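Local coordinates for protein superoxide dismutase (Clostridium difficile, PDB 4JZ2) that probably destroys superoxide radicals by converting them to hydrogen peroxide and oxygen at a bound metal ion in each subunit, at residues 82-87 / 150-155; 129-134 / 167-172. All coordinates share one frame; numbering follows the deposited sequence.

Contact 1: 82-87 / 150-155; sequences AYNHKF and PNQDSP. With CO (cobalt (II) ion), chain B.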
loop_
_atom_site.group_PDB
_atom_site.type_symbol
_atom_site.label_atom_id
_atom_site.label_comp_id
_atom_site.label_asym_id
_atom_site.label_seq_id
_atom_site.Cartn_x
_atom_site.Cartn_y
_atom_site.Cartn_z
ATOM N N ALA A 82 3.730 -12.749 -7.712
ATOM C CA ALA A 82 3.326 -14.061 -8.204
ATOM C C ALA A 82 3.538 -15.116 -7.123
ATOM O O ALA A 82 2.653 -15.929 -6.850
ATOM C CB ALA A 82 4.098 -14.421 -9.462
ATOM N N TYR A 83 4.699 -15.090 -6.484
ATOM C CA TYR A 83 5.004 -16.106 -5.480
ATOM C C TYR A 83 4.145 -15.939 -4.224
ATOM O O TYR A 83 3.616 -16.914 -3.686
ATOM C CB TYR A 83 6.490 -16.078 -5.110
ATOM C CG TYR A 83 6.832 -17.063 -4.016
ATOM C CD1 TYR A 83 7.239 -18.355 -4.322
ATOM C CD2 TYR A 83 6.726 -16.705 -2.679
ATOM C CE1 TYR A 83 7.551 -19.263 -3.324
ATOM C CE2 TYR A 83 7.024 -17.599 -1.672
ATOM C CZ TYR A 83 7.436 -18.879 -1.999
ATOM O OH TYR A 83 7.729 -19.767 -0.994
ATOM N N ASN A 84 4.018 -14.704 -3.751
ATOM C CA ASN A 84 3.291 -14.441 -2.514
ATOM C C ASN A 84 1.818 -14.804 -2.646
ATOM O O ASN A 84 1.214 -15.292 -1.699
ATOM C CB ASN A 84 3.400 -12.965 -2.102
ATOM C CG ASN A 84 4.811 -12.568 -1.716
ATOM O OD1 ASN A 84 5.640 -13.422 -1.426
ATOM N ND2 ASN A 84 5.086 -11.259 -1.708
ATOM N N HIS A 85 1.238 -14.549 -3.813
ATOM C CA HIS A 85 -0.184 -14.818 -3.984
ATOM C C HIS A 85 -0.463 -16.306 -4.173
ATOM O O HIS A 85 -1.418 -16.844 -3.607
ATOM C CB HIS A 85 -0.773 -13.967 -5.114
ATOM C CG HIS A 85 -0.964 -12.538 -4.722
ATOM N ND1 HIS A 85 0.042 -11.597 -4.836
ATOM C CD2 HIS A 85 -2.012 -11.901 -4.155
ATOM C CE1 HIS A 85 -0.397 -10.435 -4.387
ATOM N NE2 HIS A 85 -1.642 -10.591 -3.971
ATOM N N LYS A 86 0.369 -16.972 -4.963
ATOM C CA LYS A 86 0.258 -18.419 -5.065
ATOM C C LYS A 86 0.290 -18.994 -3.653
ATOM O O LYS A 86 -0.568 -19.805 -3.280
ATOM C CB LYS A 86 1.392 -19.020 -5.894
ATOM C CG LYS A 86 1.150 -20.500 -6.189
ATOM C CD LYS A 86 2.434 -21.271 -6.429
ATOM C CE LYS A 86 3.090 -20.882 -7.728
ATOM N NZ LYS A 86 4.215 -21.810 -8.061
ATOM N N PHE A 87 1.281 -18.565 -2.872
ATOM C CA PHE A 87 1.436 -19.012 -1.489
ATOM C C PHE A 87 0.202 -18.706 -0.647
ATOM O O PHE A 87 -0.275 -19.547 0.126
ATOM C CB PHE A 87 2.663 -18.354 -0.834
ATOM C CG PHE A 87 2.909 -18.810 0.584
ATOM C CD1 PHE A 87 3.820 -19.830 0.852
ATOM C CD2 PHE A 87 2.218 -18.245 1.642
ATOM C CE1 PHE A 87 4.045 -20.268 2.142
ATOM C CE2 PHE A 87 2.437 -18.680 2.945
ATOM C CZ PHE A 87 3.350 -19.698 3.195
ATOM N N PRO A 150 7.468 -5.361 3.131
ATOM C CA PRO A 150 6.718 -4.304 2.445
ATOM C C PRO A 150 6.350 -4.713 1.026
ATOM O O PRO A 150 7.066 -5.504 0.410
ATOM C CB PRO A 150 7.734 -3.154 2.398
ATOM C CG PRO A 150 9.046 -3.868 2.234
ATOM C CD PRO A 150 8.913 -5.062 3.177
ATOM N N ASN A 151 5.274 -4.138 0.489
ATOM C CA ASN A 151 4.908 -4.369 -0.905
ATOM C C ASN A 151 4.882 -5.860 -1.251
ATOM O O ASN A 151 4.150 -6.616 -0.621
ATOM C CB ASN A 151 5.815 -3.532 -1.820
ATOM C CG ASN A 151 5.809 -2.065 -1.402
ATOM O OD1 ASN A 151 4.759 -1.531 -1.016
ATOM N ND2 ASN A 151 6.979 -1.426 -1.410
ATOM N N GLN A 152 5.645 -6.289 -2.244
ATOM C CA GLN A 152 5.685 -7.721 -2.565
ATOM C C GLN A 152 7.033 -8.351 -2.224
ATOM O O GLN A 152 7.399 -9.398 -2.777
ATOM C CB GLN A 152 5.342 -7.979 -4.037
ATOM C CG GLN A 152 3.892 -7.585 -4.439
ATOM C CD GLN A 152 2.817 -8.285 -3.610
ATOM O OE1 GLN A 152 3.084 -9.272 -2.918
ATOM N NE2 GLN A 152 1.585 -7.772 -3.682
ATOM N N ASP A 153 7.776 -7.728 -1.318
ATOM C CA ASP A 153 9.024 -8.348 -0.881
ATOM C C ASP A 153 8.684 -9.659 -0.162
ATOM O O ASP A 153 7.581 -9.812 0.365
ATOM C CB ASP A 153 9.845 -7.394 -0.020
ATOM C CG ASP A 153 10.377 -6.200 -0.828
ATOM O OD1 ASP A 153 10.290 -6.230 -2.072
ATOM O OD2 ASP A 153 10.885 -5.238 -0.224
ATOM N N SER A 154 9.616 -10.611 -0.174
ATOM C CA SER A 154 9.360 -11.947 0.364
ATOM C C SER A 154 10.488 -12.436 1.262
ATOM O O SER A 154 11.655 -12.158 0.995
ATOM C CB SER A 154 9.178 -12.943 -0.783
ATOM O OG SER A 154 9.182 -14.267 -0.283
ATOM N N PRO A 155 10.140 -13.186 2.321
ATOM C CA PRO A 155 11.116 -13.789 3.244
ATOM C C PRO A 155 12.072 -14.732 2.519
ATOM O O PRO A 155 13.201 -14.955 2.982
ATOM C CB PRO A 155 10.242 -14.601 4.207
ATOM C CG PRO A 155 8.888 -13.968 4.134
ATOM C CD PRO A 155 8.749 -13.467 2.717
HETATM CO CO CO B . -2.758 -9.279 -2.771
HETATM O O HOH W 1 6.838 -15.211 0.364
HETATM O O HOH W 2 -0.731 -8.145 -2.133
#
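The imidazole of H85 takes the amide of Q152 at its edge, near the ring plane. H85 CE1 lies 3.4 Å from Q152 NE2, with ring and amide planes 51° apart. On the preceding residue of the helix, the amide of N84 meets the same glutamine. N84 ND2 donates to Q152 OE1 at 3.1 Å, along a nearly straight N-H (166°). This bond lies in the carbonyl plane of Q152 and close to the amide plane of N84. A weak second bond runs from N84 ND2 to the backbone O of Q152 at 3.2 Å. N84 OD1 packs 3.6 Å from S154 CB. Water 1 donates to N84 OD1 and is also hydrogen-bonded to S154 OG, which has a further bond with V156 N. It sits at the edge of the Y83 ring, in its plane. The bend of Q152 at chi2 (-57°) sets its amide between N84 and the metal site, with OE1 on the N84 side. There OE1 also accepts from W133 NE1. Q152 NE2 bonds to Y38 OH and donates to water 2, at 2.8 Å from the water. Water 2 is a ligand of the cobalt ion, which H85 NE2 binds at 2.1 Å. H85 ND1 bonds to G81 O. A second-shell glutamine on the metal-bound solvent, beside a metal-binding histidine, is typical of the iron/manganese superoxide dismutase active site.

Contact 2: 129-134 / 167-172; sequences FGSGWA and DVWEHA. With CO (cobalt (II) ion), chain B.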
loop_
_atom_site.group_PDB
_atom_site.type_symbol
_atom_site.label_atom_id
_atom_site.label_comp_id
_atom_site.label_asym_id
_atom_site.label_seq_id
_atom_site.Cartn_x
_atom_site.Cartn_y
_atom_site.Cartn_z
ATOM N N PHE A 129 2.692 -0.718 7.885
ATOM C CA PHE A 129 2.299 0.610 7.419
ATOM C C PHE A 129 2.437 0.678 5.910
ATOM O O PHE A 129 3.528 0.478 5.367
ATOM C CB PHE A 129 3.138 1.715 8.073
ATOM C CG PHE A 129 2.622 3.101 7.786
ATOM C CD1 PHE A 129 1.571 3.630 8.527
ATOM C CD2 PHE A 129 3.165 3.862 6.763
ATOM C CE1 PHE A 129 1.073 4.897 8.254
ATOM C CE2 PHE A 129 2.665 5.137 6.488
ATOM C CZ PHE A 129 1.621 5.646 7.233
ATOM N N GLY A 130 1.335 0.972 5.234
ATOM C CA GLY A 130 1.304 0.891 3.780
ATOM C C GLY A 130 0.961 -0.527 3.360
ATOM O O GLY A 130 0.282 -1.231 4.107
ATOM N N SER A 131 1.423 -0.946 2.175
ATOM C CA SER A 131 1.112 -2.271 1.631
ATOM C C SER A 131 2.161 -3.281 2.115
ATOM O O SER A 131 3.325 -2.932 2.277
ATOM C CB SER A 131 1.111 -2.233 0.098
ATOM O OG SER A 131 0.250 -1.206 -0.399
ATOM N N GLY A 132 1.758 -4.527 2.351
ATOM C CA GLY A 132 2.727 -5.541 2.732
ATOM C C GLY A 132 2.124 -6.821 3.272
ATOM O O GLY A 132 0.944 -7.086 3.067
ATOM N N TRP A 133 2.937 -7.586 3.996
ATOM C CA TRP A 133 2.590 -8.943 4.413
ATOM C C TRP A 133 3.094 -9.194 5.819
ATOM O O TRP A 133 4.122 -8.637 6.234
ATOM C CB TRP A 133 3.264 -9.969 3.496
ATOM C CG TRP A 133 2.784 -9.939 2.093
ATOM C CD1 TRP A 133 3.130 -9.037 1.128
ATOM C CD2 TRP A 133 1.893 -10.867 1.475
ATOM N NE1 TRP A 133 2.496 -9.338 -0.053
ATOM C CE2 TRP A 133 1.720 -10.459 0.137
ATOM C CE3 TRP A 133 1.213 -12.007 1.925
ATOM C CZ2 TRP A 133 0.904 -11.146 -0.762
ATOM C CZ3 TRP A 133 0.396 -12.688 1.036
ATOM C CH2 TRP A 133 0.250 -12.256 -0.295
ATOM N N ALA A 134 2.377 -10.032 6.559
ATOM C CA ALA A 134 2.899 -10.549 7.821
ATOM C C ALA A 134 3.148 -12.030 7.629
ATOM O O ALA A 134 2.340 -12.719 7.005
ATOM C CB ALA A 134 1.897 -10.324 8.965
ATOM N N ASP A 167 -1.712 -11.437 3.523
ATOM C CA ASP A 167 -1.692 -10.260 2.657
ATOM C C ASP A 167 -2.446 -9.117 3.348
ATOM O O ASP A 167 -3.649 -9.243 3.618
ATOM C CB ASP A 167 -2.384 -10.627 1.341
ATOM C CG ASP A 167 -2.245 -9.570 0.268
ATOM O OD1 ASP A 167 -1.653 -8.495 0.513
ATOM O OD2 ASP A 167 -2.732 -9.819 -0.866
ATOM N N VAL A 168 -1.756 -8.017 3.674
ATOM C CA VAL A 168 -2.461 -6.853 4.238
ATOM C C VAL A 168 -2.443 -5.623 3.336
ATOM O O VAL A 168 -2.655 -4.493 3.799
ATOM C CB VAL A 168 -2.036 -6.483 5.687
ATOM C CG1 VAL A 168 -2.414 -7.609 6.648
ATOM C CG2 VAL A 168 -0.540 -6.153 5.750
ATOM N N TRP A 169 -2.193 -5.842 2.049
ATOM C CA TRP A 169 -2.520 -4.833 1.049
ATOM C C TRP A 169 -4.012 -4.561 1.229
ATOM O O TRP A 169 -4.782 -5.485 1.514
ATOM C CB TRP A 169 -2.285 -5.381 -0.346
ATOM C CG TRP A 169 -0.829 -5.391 -0.784
ATOM C CD1 TRP A 169 0.222 -6.019 -0.160
ATOM C CD2 TRP A 169 -0.284 -4.750 -1.939
ATOM N NE1 TRP A 169 1.393 -5.807 -0.869
ATOM C CE2 TRP A 169 1.101 -5.026 -1.971
ATOM C CE3 TRP A 169 -0.835 -3.966 -2.968
ATOM C CZ2 TRP A 169 1.941 -4.549 -2.975
ATOM C CZ3 TRP A 169 0.001 -3.492 -3.970
ATOM C CH2 TRP A 169 1.377 -3.783 -3.965
ATOM N N GLU A 170 -4.428 -3.311 1.046
ATOM C CA GLU A 170 -5.843 -2.964 1.200
ATOM C C GLU A 170 -6.744 -3.697 0.195
ATOM O O GLU A 170 -7.918 -3.939 0.478
ATOM C CB GLU A 170 -6.036 -1.434 1.136
ATOM C CG GLU A 170 -5.460 -0.740 2.385
ATOM C CD GLU A 170 -5.384 0.789 2.289
ATOM O OE1 GLU A 170 -5.119 1.330 1.191
ATOM O OE2 GLU A 170 -5.561 1.444 3.335
ATOM N N HIS A 171 -6.220 -4.056 -0.974
ATOM C CA HIS A 171 -7.066 -4.801 -1.909
ATOM C C HIS A 171 -7.526 -6.166 -1.360
ATOM O O HIS A 171 -8.551 -6.712 -1.798
ATOM C CB HIS A 171 -6.429 -4.944 -3.292
ATOM C CG HIS A 171 -5.190 -5.797 -3.321
ATOM N ND1 HIS A 171 -3.989 -5.346 -3.821
ATOM C CD2 HIS A 171 -4.987 -7.080 -2.939
ATOM C CE1 HIS A 171 -3.089 -6.312 -3.731
ATOM N NE2 HIS A 171 -3.673 -7.377 -3.212
ATOM N N ALA A 172 -6.777 -6.706 -0.406
ATOM C CA ALA A 172 -7.099 -8.001 0.192
ATOM C C ALA A 172 -8.299 -7.943 1.129
ATOM O O ALA A 172 -8.898 -8.980 1.430
ATOM C CB ALA A 172 -5.898 -8.553 0.962
HETATM CO CO CO B . -2.758 -9.279 -2.771
HETATM O O HOH W 3 -2.355 -1.739 3.363
HETATM O O HOH W 4 -2.472 -1.633 -0.490
HETATM O O HOH W 2 -0.731 -8.145 -2.133
#
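W133 lies over D167, its cross-strand neighbour in an antiparallel non-hydrogen-bonded pair, where strand 132-138 meets strand 161-167. Both side chains are on the same face of this sheet of the C-terminal domain. D167 can be followed outward from its CB. CB makes a CH-pi contact with the W133 six-membered ring, 3.6 Å from its centroid and over the face. CG is anti to the backbone N (chi1 -171°) and comes to 3.7 Å from W133 CZ2. The carboxylate plane is only 11° from the indole plane, so the two groups stack. At the tip the oxygens part. D167 OD2 binds the cobalt ion, which H171 NE2 also holds. Both residues are ligands of the iron or manganese in this enzyme, a site here occupied by cobalt. OD1 accepts from W169 N, forming an Asx turn, and is met from above the carboxylate plane. Water 2, the solvent ligand of the metal, donates weakly to OD1.

Beyond the pair, V168 N donates to G132 O at 2.9 Å. The G132 backbone angles would jam a CB against the preceding carbonyl. The W169 indole packs face-on against S131. S131 CB lies 3.5 Å from the centroid of the W169 five-membered ring, and water 2 lies over the opposite face, toward the rim. The indole N-H groups of W133 and W169 bond to Q152 and N151 respectively. S131 OG reaches S131 OG of the second subunit, and E170 OE2 bonds to H171 ND1 there. Water 3 donates to both G130 O and V168 O, at 2.8 Å from V168 O.

The centres of contact 1 and contact 2 are about 11 Å apart. Their segments alternate along the chain: 82-87, 129-134, 150-155, 167-172. Contact 1 joins helix 72-90 of the alpha-hairpin domain to the loop after strand 144-150. Contact 2 lies wholly in the C-terminal domain, at the ends of strands 132-138 and 161-167 of the same sheet. They touch directly: N151 N and S131 O are 2.9 Å apart, a probable hydrogen bond. Both reach the same cobalt ion and share water 2. H30 of helix 24-46 completes the metal site. Both also pack against the second subunit. The metal is thus held between two domains, near the dimer interface.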